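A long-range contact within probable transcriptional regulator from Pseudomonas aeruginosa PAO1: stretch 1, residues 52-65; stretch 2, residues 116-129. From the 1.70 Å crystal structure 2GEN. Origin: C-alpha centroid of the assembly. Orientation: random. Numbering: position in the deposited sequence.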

# COMPACT_ATOMS: atom_id res chain seq x y z
N GLU A 52 -7.34 -19.21 -13.41
CA GLU A 52 -7.23 -18.92 -11.98
C GLU A 52 -5.96 -19.51 -11.33
O GLU A 52 -5.33 -18.85 -10.48
CB GLU A 52 -8.48 -19.39 -11.22
CG GLU A 52 -8.65 -18.72 -9.85
CD GLU A 52 -8.85 -17.20 -9.94
OE1 GLU A 52 -9.32 -16.69 -10.98
OE2 GLU A 52 -8.53 -16.51 -8.94
N ARG A 53 -5.59 -20.73 -11.70
CA ARG A 53 -4.37 -21.31 -11.15
C ARG A 53 -3.13 -20.57 -11.69
O ARG A 53 -2.21 -20.26 -10.93
CB ARG A 53 -4.25 -22.79 -11.42
CG ARG A 53 -3.37 -23.45 -10.38
CD ARG A 53 -2.24 -24.10 -11.06
NE ARG A 53 -1.21 -24.57 -10.13
CZ ARG A 53 -1.28 -25.72 -9.47
NH1 ARG A 53 -2.35 -26.50 -9.58
NH2 ARG A 53 -0.28 -26.08 -8.67
N ILE A 54 -3.14 -20.29 -12.99
CA ILE A 54 -2.08 -19.51 -13.63
C ILE A 54 -1.93 -18.14 -12.97
O ILE A 54 -0.79 -17.67 -12.72
CB ILE A 54 -2.31 -19.38 -15.15
CG1 ILE A 54 -2.10 -20.74 -15.83
CG2 ILE A 54 -1.36 -18.36 -15.75
CD1 ILE A 54 -2.44 -20.77 -17.34
N HIS A 55 -3.06 -17.50 -12.69
CA HIS A 55 -3.12 -16.22 -11.97
C HIS A 55 -2.40 -16.29 -10.60
O HIS A 55 -1.55 -15.43 -10.29
CB HIS A 55 -4.59 -15.82 -11.80
CG HIS A 55 -4.80 -14.54 -11.06
ND1 HIS A 55 -4.87 -14.48 -9.69
CD2 HIS A 55 -5.02 -13.28 -11.50
CE1 HIS A 55 -5.10 -13.24 -9.31
NE2 HIS A 55 -5.19 -12.49 -10.39
N GLY A 56 -2.71 -17.30 -9.80
CA GLY A 56 -2.04 -17.48 -8.50
C GLY A 56 -0.56 -17.85 -8.63
O GLY A 56 0.27 -17.39 -7.83
N GLU A 57 -0.21 -18.66 -9.62
CA GLU A 57 1.20 -19.01 -9.84
C GLU A 57 2.00 -17.77 -10.26
O GLU A 57 3.17 -17.61 -9.83
CB GLU A 57 1.36 -20.14 -10.86
CG GLU A 57 0.73 -21.51 -10.43
CD GLU A 57 1.54 -22.28 -9.40
OE1 GLU A 57 2.59 -21.77 -8.90
OE2 GLU A 57 1.13 -23.41 -9.05
N LEU A 58 1.38 -16.91 -11.07
CA LEU A 58 2.02 -15.64 -11.46
C LEU A 58 2.31 -14.78 -10.21
O LEU A 58 3.41 -14.17 -10.07
CB LEU A 58 1.14 -14.88 -12.47
CG LEU A 58 1.64 -13.49 -12.94
CD1 LEU A 58 3.02 -13.61 -13.62
CD2 LEU A 58 0.62 -12.78 -13.86
N TYR A 59 1.34 -14.74 -9.30
CA TYR A 59 1.49 -14.01 -8.04
C TYR A 59 2.65 -14.59 -7.23
O TYR A 59 3.59 -13.85 -6.81
CB TYR A 59 0.19 -14.03 -7.21
CG TYR A 59 0.31 -13.17 -5.99
CD1 TYR A 59 0.02 -11.81 -6.04
CD2 TYR A 59 0.76 -13.72 -4.79
CE1 TYR A 59 0.17 -11.01 -4.87
CE2 TYR A 59 0.91 -12.94 -3.65
CZ TYR A 59 0.63 -11.61 -3.69
OH TYR A 59 0.83 -10.88 -2.54
N LEU A 60 2.60 -15.89 -7.00
CA LEU A 60 3.62 -16.54 -6.16
C LEU A 60 5.03 -16.42 -6.76
O LEU A 60 6.02 -16.24 -6.03
CB LEU A 60 3.29 -18.00 -5.91
CG LEU A 60 1.99 -18.30 -5.14
CD1 LEU A 60 1.79 -19.81 -5.10
CD2 LEU A 60 2.03 -17.74 -3.72
N ALA A 61 5.13 -16.55 -8.09
CA ALA A 61 6.43 -16.37 -8.76
C ALA A 61 6.98 -14.96 -8.57
O ALA A 61 8.21 -14.79 -8.43
CB ALA A 61 6.34 -16.70 -10.22
N GLY A 62 6.10 -13.96 -8.59
CA GLY A 62 6.51 -12.57 -8.44
C GLY A 62 7.06 -12.29 -7.05
O GLY A 62 8.14 -11.72 -6.91
N ILE A 63 6.32 -12.66 -6.00
CA ILE A 63 6.89 -12.53 -4.66
C ILE A 63 8.14 -13.41 -4.49
O ILE A 63 9.09 -13.02 -3.80
CB ILE A 63 5.85 -12.70 -3.50
CG1 ILE A 63 5.25 -14.13 -3.50
CG2 ILE A 63 4.76 -11.63 -3.63
CD1 ILE A 63 4.40 -14.44 -2.23
N GLY A 64 8.16 -14.58 -5.14
CA GLY A 64 9.32 -15.47 -5.09
C GLY A 64 10.58 -14.80 -5.65
O GLY A 64 11.71 -15.09 -5.21
N GLN A 65 10.41 -13.90 -6.63
CA GLN A 65 11.60 -13.26 -7.24
C GLN A 65 12.24 -12.27 -6.30
O GLN A 65 13.50 -12.22 -6.18
CB GLN A 65 11.29 -12.60 -8.60
CG GLN A 65 11.10 -13.63 -9.69
CD GLN A 65 11.34 -13.05 -11.08
OE1 GLN A 65 11.48 -11.83 -11.26
NE2 GLN A 65 11.35 -13.93 -12.08
N GLU A 116 -7.38 -21.32 -3.98
CA GLU A 116 -6.79 -22.64 -3.69
C GLU A 116 -5.28 -22.62 -3.45
O GLU A 116 -4.70 -23.62 -3.00
CB GLU A 116 -7.10 -23.63 -4.82
CG GLU A 116 -8.58 -24.03 -4.87
CD GLU A 116 -8.88 -25.21 -5.77
OE1 GLU A 116 -7.99 -25.65 -6.53
OE2 GLU A 116 -10.03 -25.71 -5.70
N LEU A 117 -4.65 -21.50 -3.78
CA LEU A 117 -3.21 -21.37 -3.53
C LEU A 117 -2.95 -20.60 -2.24
O LEU A 117 -1.81 -20.21 -1.98
CB LEU A 117 -2.51 -20.71 -4.74
CG LEU A 117 -1.85 -21.66 -5.76
CD1 LEU A 117 -2.70 -22.90 -6.07
CD2 LEU A 117 -1.44 -20.95 -7.05
N GLY A 118 -3.99 -20.44 -1.43
CA GLY A 118 -3.90 -19.70 -0.16
C GLY A 118 -2.93 -20.30 0.84
O GLY A 118 -2.19 -19.57 1.52
N GLU A 119 -2.91 -21.63 0.92
CA GLU A 119 -2.02 -22.35 1.82
C GLU A 119 -0.57 -22.15 1.42
O GLU A 119 0.32 -21.93 2.27
CB GLU A 119 -2.36 -23.85 1.81
CG GLU A 119 -3.56 -24.22 2.69
CD GLU A 119 -4.93 -23.92 2.05
OE1 GLU A 119 -5.02 -23.59 0.83
OE2 GLU A 119 -5.94 -24.05 2.79
N ARG A 120 -0.32 -22.23 0.11
CA ARG A 120 1.02 -22.06 -0.42
C ARG A 120 1.50 -20.64 -0.23
O ARG A 120 2.68 -20.42 0.05
CB ARG A 120 1.07 -22.42 -1.88
CG ARG A 120 1.30 -23.88 -2.13
CD ARG A 120 1.22 -24.18 -3.60
NE ARG A 120 2.28 -23.52 -4.35
CZ ARG A 120 2.32 -23.44 -5.68
NH1 ARG A 120 1.36 -23.99 -6.43
NH2 ARG A 120 3.34 -22.80 -6.27
N LEU A 121 0.59 -19.69 -0.41
CA LEU A 121 0.90 -18.28 -0.16
C LEU A 121 1.33 -18.08 1.31
O LEU A 121 2.35 -17.43 1.58
CB LEU A 121 -0.26 -17.36 -0.56
CG LEU A 121 -0.16 -15.84 -0.30
CD1 LEU A 121 1.21 -15.25 -0.78
CD2 LEU A 121 -1.33 -15.05 -0.86
N ARG A 122 0.58 -18.66 2.24
CA ARG A 122 0.93 -18.57 3.67
C ARG A 122 2.30 -19.17 3.98
O ARG A 122 3.10 -18.55 4.71
CB ARG A 122 -0.14 -19.21 4.58
CG ARG A 122 -1.46 -18.46 4.68
CD ARG A 122 -2.46 -19.23 5.59
NE ARG A 122 -1.89 -19.52 6.92
CZ ARG A 122 -1.78 -18.65 7.93
NH1 ARG A 122 -2.18 -17.39 7.78
NH2 ARG A 122 -1.27 -19.03 9.09
N ALA A 123 2.56 -20.38 3.46
CA ALA A 123 3.84 -21.06 3.64
C ALA A 123 5.01 -20.27 3.02
O ALA A 123 6.10 -20.13 3.64
CB ALA A 123 3.77 -22.46 3.06
N ASP A 124 4.79 -19.75 1.80
CA ASP A 124 5.81 -18.92 1.13
C ASP A 124 6.10 -17.68 1.97
O ASP A 124 7.27 -17.37 2.22
CB ASP A 124 5.38 -18.49 -0.28
CG ASP A 124 5.51 -19.60 -1.29
OD1 ASP A 124 5.84 -20.74 -0.87
OD2 ASP A 124 5.29 -19.34 -2.50
N ASN A 125 5.04 -16.96 2.35
CA ASN A 125 5.17 -15.77 3.20
C ASN A 125 5.94 -16.09 4.49
O ASN A 125 6.84 -15.34 4.89
CB ASN A 125 3.80 -15.22 3.60
CG ASN A 125 3.09 -14.48 2.49
OD1 ASN A 125 1.78 -14.34 2.65
ND2 ASN A 125 3.69 -14.04 1.51
N GLN A 126 5.58 -17.21 5.13
CA GLN A 126 6.29 -17.63 6.36
C GLN A 126 7.79 -17.86 6.13
O GLN A 126 8.64 -17.42 6.94
CB GLN A 126 5.61 -18.89 6.93
CG GLN A 126 6.13 -19.46 8.25
CD GLN A 126 5.16 -20.53 8.82
OE1 GLN A 126 4.47 -21.23 8.06
NE2 GLN A 126 5.06 -20.61 10.17
N ALA A 127 8.13 -18.55 5.05
CA ALA A 127 9.53 -18.83 4.73
C ALA A 127 10.28 -17.52 4.48
O ALA A 127 11.42 -17.34 4.92
CB ALA A 127 9.65 -19.74 3.49
N HIS A 128 9.62 -16.61 3.78
CA HIS A 128 10.28 -15.32 3.41
C HIS A 128 10.58 -14.50 4.64
O HIS A 128 11.73 -14.04 4.81
CB HIS A 128 9.42 -14.54 2.41
CG HIS A 128 9.20 -15.28 1.13
ND1 HIS A 128 8.17 -14.98 0.26
CD2 HIS A 128 9.86 -16.32 0.58
CE1 HIS A 128 8.22 -15.80 -0.78
NE2 HIS A 128 9.24 -16.63 -0.60
N PHE A 129 9.59 -14.40 5.53
CA PHE A 129 9.74 -13.66 6.79
C PHE A 129 10.84 -14.30 7.62
O PHE A 129 11.64 -13.62 8.26
CB PHE A 129 8.42 -13.67 7.60
CG PHE A 129 8.63 -13.52 9.08
CD1 PHE A 129 8.74 -12.27 9.66
CD2 PHE A 129 8.75 -14.65 9.91
CE1 PHE A 129 8.97 -12.12 11.01
CE2 PHE A 129 8.99 -14.51 11.27
CZ PHE A 129 9.08 -13.22 11.82
O HOH W 1 2.18 -11.74 -0.19
O HOH W 2 6.72 -17.49 -3.53

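What holds the middle of this contact together? Leu60, the residue most covered by the other stretch, points toward it and splits its two methyls between neighbours. Its CD1 lies 3.9 Å from CD2 of Leu117, while its CD2 sits 3.9 Å from CB of Leu121. One turn further along, Ile63 continues the apolar seam: its CD1 meets CD1 of Leu121 at 3.6 Å. That same Leu121 methyl also approaches Tyr59, whose CE2 is 3.7 Å from Leu121 CD1, with the methyl at the edge of the ring. The CA-to-CB bond of Leu121 points sideways, yet the end of its side chain comes nearer, which lets one methyl touch both Tyr59 and Ile63. These groups offer no hydrogen bonds to each other; close packing and the exclusion of water favour the arrangement.

How do the backbones allow such packing? Stretch 1 is helical throughout, and the helix of stretch 2 begins at Gly118, directly after Leu117 at the N-cap position. The two helices run in the same direction, only 2° from parallel, and their axes approach to 10.9 Å. The chains are closest near Gly56, whose CA is 6.4 Å from the CA of Leu117; Leu60 and Leu121 follow with a CA to CA distance of 6.8 Å. Gly56 matters here because it has no side chain. Leu117 CD2 rests 3.6 Å from the carbonyl carbon C of Gly56, and a CB at Gly56 would stand just 2.8 Å from that methyl, a clash.

What does the charged edge add? Arg120 reaches back to Glu57 and forms a two-pronged salt bridge: NH1 of Arg120 donates to OE2 of Glu57 at 2.7 Å, and NH2 of Arg120 donates to OE1 of Glu57 at 2.9 Å. The carboxylate thus accepts a bond on each oxygen from one guanidinium. Glu57 OE2 also accepts from Arg53 within its own helix, with Arg53 NE at 2.8 Å and Arg53 NH2 at 3.0 Å. This shared acceptor places two like charges close together, Arg53 NH2 being 3.5 Å from Arg120 NH1; both are donors, so they do not bond to each other, and the negative charge of Glu57, which both contact through OE2, helps offset the repulsion. Leu60 CD1 packs over one face of the Arg120 guanidinium, 3.6 Å from Arg120 NH2, while the carboxylate of Glu57 meets the guanidinium at its edge, where Arg53 NH2 also lies.

Where does water take over? Two waters bridge the helices where direct polar bonds are absent. One donates to the backbone O of Leu60 at 2.9 Å and to OD2 of Asp124 at 2.6 Å, linking a main-chain carbonyl to a carboxylate, two acceptors that could not bond directly. The other lies 2.8 Å from OH of Tyr59 and accepts from ND2 of Asn125 at 3.2 Å. Nearby, His128 covers the later turn of stretch 1 more loosely, its CE1 4.2 Å from O of Ile63.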